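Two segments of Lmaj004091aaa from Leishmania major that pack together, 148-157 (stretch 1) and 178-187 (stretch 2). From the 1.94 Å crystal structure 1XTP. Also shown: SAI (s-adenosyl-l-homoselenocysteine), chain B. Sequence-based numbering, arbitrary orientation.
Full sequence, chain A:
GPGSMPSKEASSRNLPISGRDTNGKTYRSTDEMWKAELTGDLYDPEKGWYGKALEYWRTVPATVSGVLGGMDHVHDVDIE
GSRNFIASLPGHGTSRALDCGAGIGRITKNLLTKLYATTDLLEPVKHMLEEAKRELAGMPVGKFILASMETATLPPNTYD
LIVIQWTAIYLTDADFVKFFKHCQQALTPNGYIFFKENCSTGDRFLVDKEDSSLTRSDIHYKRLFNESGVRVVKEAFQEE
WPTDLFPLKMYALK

Stretch 1, residues 148-157: SMETATLPPN
Stretch 2 (178-187) KFFKHCQQAL

Stretch 2 is already helical at Lys 178 and remains so to at least Gln 185, and stretch 1 runs along one side of it, with a 3-10 segment at 149-151 after Ser 148 and continuing as an extended loop. The two stretches advance in the same sense: Met 149 lies at Phe 179, Leu 154 at His 182 and Pro 156 at Ala 186, where the CA atoms come within 4.0 Å. The contact buries 535 Å², summed over both sides.

Lys 178 makes no contact, but its O accepts the helical bond from His 182 N at 3.0 Å. Phe 179 points toward stretch 1, with chi1 t (-173°) and chi2 65°, a rotamer that offers one ring face to Met 149, modelled as selenomethionine. Met 149 CB sits 3.7 Å from the centroid of the Phe 179 ring and only 9° off its normal, which identifies a CH-pi contact; Met 149 CG is 3.6 Å from Phe 179 CZ. The m, t, m side chain then leads away from the helix, so Met 149 SE lies 4.4 Å from the centroid of the Phe 179 ring, obliquely, 39° off the normal. The backbone also comes close, with Met 149 O 3.2 Å from Phe 179 CD1. On its far side from the helix, this 3-10 segment reads the adenine: Met 149 N donates to SAI N1 at 3.0 Å, and SAI N6 donates to Glu 150 OE1 at 3.0 Å.

Phe 180 and Lys 181 contribute no contact. One turn after Phe 179, His 182 (chi1 t, -170°; chi2 61°) directs its ring at the loop. Leu 154 N donates to His 182 NE2 at 2.9 Å with an angle of 170°, so this nitrogen acts as acceptor. Leu 154 N and Thr 153 CA both lie near the ring plane, at its edge, the latter 3.6 Å from His 182 NE2.

Cys 183 points away with chi1 m, yet its SG remains 4.3 Å from Leu 154 CD1. Leu 154 (phi/psi -111/137; chi m, t) is directed toward the helix: its CD1 also approaches Phe 179 CE1 at 4.4 Å, and its CB meets Ala 186 CB at 3.9 Å.

Gln 184 takes no part. Gln 185 starts sideways, but its p, p rotamer with chi3 43° folds the amide back. Its NE2 donates to Leu 154 O at 3.0 Å (157°) and to His 182 O, within the helix, at 2.8 Å (147°). Leu 154 is thus held through both its N and its O. The Gln 185 backbone O in turn accepts from Asn 157 N at 2.8 Å (161°) and meets Pro 156 CA at 3.2 Å.

Ala 186 CA approaches Pro 155 O at 3.3 Å, a CA-H...O contact with 136° at H. Leu 187 turns to extended values, phi/psi -81/148, and its O faces Asn 157 CA at 3.3 Å and 162°. Asn 157 itself has positive phi/psi, 53/54, after the extended Pro 155 and Pro 156.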

ATOM      1  N   SER A 148      -9.254  -7.725  -4.420  1.00 27.35           N
ATOM      2  CA  SER A 148      -8.460  -7.200  -3.315  1.00 25.89           C
ATOM      3  C   SER A 148      -7.099  -7.877  -3.321  1.00 26.23           C
ATOM      4  O   SER A 148      -6.935  -8.961  -3.888  1.00 26.26           O
ATOM      5  CB  SER A 148      -9.173  -7.449  -1.997  1.00 28.24           C
ATOM      6  OG  SER A 148     -10.480  -6.893  -1.997  1.00 27.87           O
HETATM    7  N   MSE A 149      -6.123  -7.237  -2.689  1.00 26.98           N
HETATM    8  CA  MSE A 149      -4.768  -7.748  -2.626  1.00 28.96           C
HETATM    9  C   MSE A 149      -4.758  -9.108  -1.961  1.00 27.72           C
HETATM   10  O   MSE A 149      -4.085 -10.033  -2.439  1.00 24.48           O
HETATM   11  CB  MSE A 149      -3.842  -6.798  -1.852  1.00 29.33           C
HETATM   12  CG  MSE A 149      -3.397  -5.549  -2.618  1.00 28.21           C
HETATM   13 SE   MSE A 149      -2.374  -4.317  -1.484  0.85 36.81          SE
HETATM   14  CE  MSE A 149      -3.855  -3.619  -0.337  1.00 35.24           C
ATOM     15  N   GLU A 150      -5.524  -9.226  -0.879  1.00 25.33           N
ATOM     16  CA  GLU A 150      -5.506 -10.420  -0.045  1.00 26.37           C
ATOM     17  C   GLU A 150      -6.227 -11.633  -0.663  1.00 26.03           C
ATOM     18  O   GLU A 150      -6.156 -12.745  -0.120  1.00 23.59           O
ATOM     19  CB  GLU A 150      -6.043 -10.116   1.372  1.00 25.54           C
ATOM     20  CG  GLU A 150      -7.583  -9.982   1.534  1.00 28.81           C
ATOM     21  CD  GLU A 150      -8.133  -8.616   1.118  1.00 25.91           C
ATOM     22  OE1 GLU A 150      -7.338  -7.726   0.750  1.00 24.65           O
ATOM     23  OE2 GLU A 150      -9.374  -8.439   1.141  1.00 25.60           O
ATOM     24  N   THR A 151      -6.894 -11.415  -1.794  1.00 26.39           N
ATOM     25  CA  THR A 151      -7.548 -12.491  -2.559  1.00 28.14           C
ATOM     26  C   THR A 151      -6.966 -12.707  -3.961  1.00 27.80           C
ATOM     27  O   THR A 151      -7.450 -13.545  -4.714  1.00 26.34           O
ATOM     28  CB  THR A 151      -9.034 -12.170  -2.733  1.00 28.54           C
ATOM     29  OG1 THR A 151      -9.172 -10.962  -3.491  1.00 33.14           O
ATOM     30  CG2 THR A 151      -9.689 -12.012  -1.365  1.00 29.05           C
ATOM     31  N   ALA A 152      -5.935 -11.943  -4.307  1.00 27.84           N
ATOM     32  CA  ALA A 152      -5.360 -11.975  -5.643  1.00 27.51           C
ATOM     33  C   ALA A 152      -4.313 -13.064  -5.770  1.00 28.25           C
ATOM     34  O   ALA A 152      -3.539 -13.298  -4.843  1.00 32.39           O
ATOM     35  CB  ALA A 152      -4.739 -10.640  -5.961  1.00 29.00           C
ATOM     36  N   THR A 153      -4.289 -13.725  -6.923  1.00 28.40           N
ATOM     37  CA  THR A 153      -3.220 -14.672  -7.257  1.00 26.52           C
ATOM     38  C   THR A 153      -2.367 -14.076  -8.361  1.00 24.19           C
ATOM     39  O   THR A 153      -2.870 -13.739  -9.440  1.00 25.33           O
ATOM     40  CB  THR A 153      -3.796 -16.004  -7.686  1.00 27.74           C
ATOM     41  OG1 THR A 153      -4.409 -16.612  -6.553  1.00 30.25           O
ATOM     42  CG2 THR A 153      -2.720 -16.947  -8.208  1.00 32.46           C
ATOM     43  N   LEU A 154      -1.080 -13.918  -8.082  1.00 22.61           N
ATOM     44  CA  LEU A 154      -0.145 -13.341  -9.037  1.00 21.80           C
ATOM     45  C   LEU A 154       0.824 -14.412  -9.537  1.00 23.00           C
ATOM     46  O   LEU A 154       1.322 -15.226  -8.760  1.00 26.05           O
ATOM     47  CB  LEU A 154       0.625 -12.221  -8.389  1.00 25.59           C
ATOM     48  CG  LEU A 154      -0.199 -11.095  -7.779  1.00 22.75           C
ATOM     49  CD1 LEU A 154       0.756 -10.255  -6.938  1.00 25.88           C
ATOM     50  CD2 LEU A 154      -0.885 -10.238  -8.835  1.00 25.95           C
ATOM     51  N   PRO A 155       1.099 -14.417 -10.846  1.00 25.58           N
ATOM     52  CA  PRO A 155       1.959 -15.436 -11.439  1.00 24.12           C
ATOM     53  C   PRO A 155       3.409 -15.190 -11.048  1.00 23.78           C
ATOM     54  O   PRO A 155       3.797 -14.051 -10.818  1.00 24.75           O
ATOM     55  CB  PRO A 155       1.776 -15.200 -12.925  1.00 25.75           C
ATOM     56  CG  PRO A 155       1.489 -13.723 -13.031  1.00 26.29           C
ATOM     57  CD  PRO A 155       0.652 -13.421 -11.844  1.00 24.24           C
ATOM     58  N   PRO A 156       4.204 -16.245 -10.939  1.00 26.23           N
ATOM     59  CA  PRO A 156       5.597 -16.064 -10.532  1.00 26.21           C
ATOM     60  C   PRO A 156       6.437 -15.374 -11.599  1.00 26.11           C
ATOM     61  O   PRO A 156       6.089 -15.399 -12.775  1.00 28.62           O
ATOM     62  CB  PRO A 156       6.097 -17.501 -10.310  1.00 26.11           C
ATOM     63  CG  PRO A 156       5.202 -18.339 -11.135  1.00 27.24           C
ATOM     64  CD  PRO A 156       3.864 -17.665 -11.153  1.00 26.85           C
ATOM     65  N   ASN A 157       7.509 -14.715 -11.166  1.00 25.10           N
ATOM     66  CA  ASN A 157       8.538 -14.238 -12.070  1.00 24.76           C
ATOM     67  C   ASN A 157       7.970 -13.385 -13.205  1.00 22.85           C
ATOM     68  O   ASN A 157       8.213 -13.672 -14.356  1.00 22.71           O
ATOM     69  CB  ASN A 157       9.288 -15.454 -12.632  1.00 20.58           C
ATOM     70  CG  ASN A 157      10.545 -15.076 -13.377  1.00 27.10           C
ATOM     71  OD1 ASN A 157      11.016 -13.941 -13.291  1.00 23.34           O
ATOM     72  ND2 ASN A 157      11.090 -16.030 -14.146  1.00 28.59           N
ATOM     73  N   LYS A 178       1.453 -12.253   4.298  1.00 22.86           N
ATOM     74  CA  LYS A 178       1.141 -13.121   3.151  1.00 23.80           C
ATOM     75  C   LYS A 178       1.311 -12.443   1.806  1.00 22.16           C
ATOM     76  O   LYS A 178       1.928 -13.000   0.897  1.00 20.86           O
ATOM     77  CB  LYS A 178      -0.303 -13.645   3.238  1.00 23.08           C
ATOM     78  CG  LYS A 178      -0.464 -14.833   4.167  1.00 31.16           C
ATOM     79  CD  LYS A 178      -1.886 -14.924   4.761  1.00 33.77           C
ATOM     80  N   PHE A 179       0.746 -11.252   1.671  1.00 19.11           N
ATOM     81  CA  PHE A 179       0.734 -10.584   0.389  1.00 21.68           C
ATOM     82  C   PHE A 179       2.126 -10.157  -0.070  1.00 24.76           C
ATOM     83  O   PHE A 179       2.422 -10.259  -1.243  1.00 25.12           O
ATOM     84  CB  PHE A 179      -0.188  -9.373   0.394  1.00 24.93           C
ATOM     85  CG  PHE A 179      -0.356  -8.764  -0.957  1.00 26.49           C
ATOM     86  CD1 PHE A 179      -0.971  -9.479  -1.973  1.00 28.51           C
ATOM     87  CD2 PHE A 179       0.142  -7.494  -1.231  1.00 30.72           C
ATOM     88  CE1 PHE A 179      -1.101  -8.926  -3.235  1.00 30.01           C
ATOM     89  CE2 PHE A 179       0.005  -6.930  -2.476  1.00 28.96           C
ATOM     90  CZ  PHE A 179      -0.604  -7.640  -3.486  1.00 28.44           C
ATOM     91  N   PHE A 180       2.975  -9.700   0.844  1.00 24.06           N
ATOM     92  CA  PHE A 180       4.309  -9.225   0.455  1.00 25.60           C
ATOM     93  C   PHE A 180       5.212 -10.376   0.007  1.00 26.89           C
ATOM     94  O   PHE A 180       6.009 -10.219  -0.921  1.00 23.62           O
ATOM     95  CB  PHE A 180       4.940  -8.410   1.578  1.00 27.63           C
ATOM     96  CG  PHE A 180       4.553  -6.948   1.542  1.00 28.26           C
ATOM     97  CD1 PHE A 180       3.228  -6.558   1.730  1.00 28.17           C
ATOM     98  CD2 PHE A 180       5.521  -5.964   1.317  1.00 29.54           C
ATOM     99  CE1 PHE A 180       2.857  -5.206   1.700  1.00 27.66           C
ATOM    100  CE2 PHE A 180       5.163  -4.605   1.298  1.00 32.91           C
ATOM    101  CZ  PHE A 180       3.823  -4.228   1.485  1.00 31.20           C
ATOM    102  N   LYS A 181       5.038 -11.534   0.642  1.00 26.51           N
ATOM    103  CA  LYS A 181       5.733 -12.757   0.275  1.00 27.86           C
ATOM    104  C   LYS A 181       5.232 -13.255  -1.090  1.00 26.73           C
ATOM    105  O   LYS A 181       6.010 -13.724  -1.908  1.00 29.69           O
ATOM    106  CB  LYS A 181       5.538 -13.812   1.373  1.00 28.27           C
ATOM    107  CG  LYS A 181       6.256 -15.115   1.118  1.00 30.53           C
ATOM    108  CD  LYS A 181       6.188 -16.081   2.312  1.00 31.67           C
ATOM    109  N   HIS A 182       3.935 -13.112  -1.341  1.00 27.23           N
ATOM    110  CA  HIS A 182       3.348 -13.470  -2.621  1.00 26.89           C
ATOM    111  C   HIS A 182       3.815 -12.530  -3.757  1.00 28.11           C
ATOM    112  O   HIS A 182       4.044 -12.961  -4.907  1.00 26.61           O
ATOM    113  CB  HIS A 182       1.831 -13.450  -2.473  1.00 28.27           C
ATOM    114  CG  HIS A 182       1.104 -14.017  -3.642  1.00 26.77           C
ATOM    115  ND1 HIS A 182       1.266 -15.322  -4.053  1.00 29.54           N
ATOM    116  CD2 HIS A 182       0.201 -13.461  -4.483  1.00 28.16           C
ATOM    117  CE1 HIS A 182       0.503 -15.546  -5.106  1.00 25.22           C
ATOM    118  NE2 HIS A 182      -0.154 -14.436  -5.386  1.00 27.17           N
ATOM    119  N   CYS A 183       3.930 -11.245  -3.444  1.00 27.44           N
ATOM    120  CA  CYS A 183       4.516 -10.277  -4.377  1.00 28.29           C
ATOM    121  C   CYS A 183       5.967 -10.596  -4.705  1.00 25.47           C
ATOM    122  O   CYS A 183       6.428 -10.362  -5.820  1.00 23.50           O
ATOM    123  CB  CYS A 183       4.450  -8.871  -3.804  1.00 29.44           C
ATOM    124  SG  CYS A 183       2.816  -8.225  -3.810  1.00 29.03           S
ATOM    125  N   GLN A 184       6.688 -11.116  -3.725  1.00 25.35           N
ATOM    126  CA  GLN A 184       8.093 -11.419  -3.900  1.00 24.35           C
ATOM    127  C   GLN A 184       8.271 -12.483  -4.976  1.00 23.50           C
ATOM    128  O   GLN A 184       9.139 -12.356  -5.826  1.00 24.21           O
ATOM    129  CB  GLN A 184       8.704 -11.887  -2.588  1.00 24.74           C
ATOM    130  CG  GLN A 184      10.207 -12.173  -2.668  1.00 24.38           C
ATOM    131  CD  GLN A 184      10.723 -12.752  -1.380  1.00 26.08           C
ATOM    132  OE1 GLN A 184      10.093 -13.630  -0.797  1.00 29.20           O
ATOM    133  NE2 GLN A 184      11.850 -12.245  -0.901  1.00 27.55           N
ATOM    134  N   GLN A 185       7.446 -13.521  -4.933  1.00 22.84           N
ATOM    135  CA  GLN A 185       7.531 -14.601  -5.914  1.00 25.62           C
ATOM    136  C   GLN A 185       7.053 -14.174  -7.310  1.00 25.24           C
ATOM    137  O   GLN A 185       7.461 -14.757  -8.320  1.00 26.74           O
ATOM    138  CB  GLN A 185       6.783 -15.849  -5.425  1.00 28.13           C
ATOM    139  CG  GLN A 185       5.284 -15.691  -5.269  1.00 31.73           C
ATOM    140  CD  GLN A 185       4.524 -15.875  -6.571  1.00 34.60           C
ATOM    141  OE1 GLN A 185       4.821 -16.785  -7.354  1.00 33.27           O
ATOM    142  NE2 GLN A 185       3.530 -15.021  -6.803  1.00 21.60           N
ATOM    143  N   ALA A 186       6.211 -13.144  -7.356  1.00 23.19           N
ATOM    144  CA  ALA A 186       5.759 -12.550  -8.606  1.00 21.00           C
ATOM    145  C   ALA A 186       6.801 -11.631  -9.250  1.00 23.66           C
ATOM    146  O   ALA A 186       6.622 -11.213 -10.396  1.00 23.71           O
ATOM    147  CB  ALA A 186       4.475 -11.791  -8.377  1.00 20.55           C
ATOM    148  N   LEU A 187       7.884 -11.301  -8.541  1.00 22.80           N
ATOM    149  CA  LEU A 187       8.918 -10.445  -9.132  1.00 23.43           C
ATOM    150  C   LEU A 187       9.849 -11.211 -10.029  1.00 21.37           C
ATOM    151  O   LEU A 187      10.121 -12.377  -9.785  1.00 19.30           O
ATOM    152  CB  LEU A 187       9.758  -9.775  -8.064  1.00 23.73           C
ATOM    153  CG  LEU A 187       9.043  -8.803  -7.121  1.00 23.78           C
ATOM    154  CD1 LEU A 187      10.061  -8.355  -6.077  1.00 27.86           C
ATOM    155  CD2 LEU A 187       8.419  -7.600  -7.839  1.00 24.77           C
TER
HETATM  156  N   SAI B 401      -2.937   3.565  -5.034  1.00 31.77           N
HETATM  157  CA  SAI B 401      -3.797   4.603  -5.675  1.00 30.13           C
HETATM  158  CB  SAI B 401      -5.112   4.719  -4.934  1.00 31.24           C
HETATM  159  CG  SAI B 401      -5.031   5.145  -3.476  1.00 31.74           C
HETATM  160 SE   SAI B 401      -6.847   5.228  -2.717  0.85 32.69          SE
HETATM  161  C   SAI B 401      -3.169   5.987  -5.666  1.00 30.14           C
HETATM  162  O   SAI B 401      -2.242   6.250  -4.901  1.00 27.46           O
HETATM  163  OXT SAI B 401      -3.602   6.878  -6.396  1.00 29.66           O
HETATM  164  C5' SAI B 401      -6.845   3.426  -1.910  1.00 32.32           C
HETATM  165  C4' SAI B 401      -7.346   2.336  -2.862  1.00 26.64           C
HETATM  166  O4' SAI B 401      -7.200   1.103  -2.222  1.00 26.96           O
HETATM  167  C3' SAI B 401      -8.818   2.435  -3.234  1.00 25.27           C
HETATM  168  O3' SAI B 401      -8.978   2.381  -4.627  1.00 24.13           O
HETATM  169  C2' SAI B 401      -9.494   1.239  -2.607  1.00 22.53           C
HETATM  170  O2' SAI B 401     -10.575   0.743  -3.384  1.00 22.49           O
HETATM  171  C1' SAI B 401      -8.315   0.300  -2.571  1.00 24.91           C
HETATM  172  N9  SAI B 401      -8.433  -0.797  -1.621  1.00 26.98           N
HETATM  173  C8  SAI B 401      -9.114  -0.795  -0.424  1.00 25.78           C
HETATM  174  N7  SAI B 401      -8.959  -1.990   0.138  1.00 20.23           N
HETATM  175  C5  SAI B 401      -8.175  -2.756  -0.679  1.00 29.15           C
HETATM  176  C6  SAI B 401      -7.697  -4.061  -0.575  1.00 26.42           C
HETATM  177  N6  SAI B 401      -8.016  -4.800   0.489  1.00 21.72           N
HETATM  178  N1  SAI B 401      -6.905  -4.580  -1.586  1.00 26.22           N
HETATM  179  C2  SAI B 401      -6.593  -3.822  -2.706  1.00 26.26           C
HETATM  180  N3  SAI B 401      -7.063  -2.522  -2.791  1.00 25.90           N
HETATM  181  C4  SAI B 401      -7.830  -2.008  -1.791  1.00 28.74           C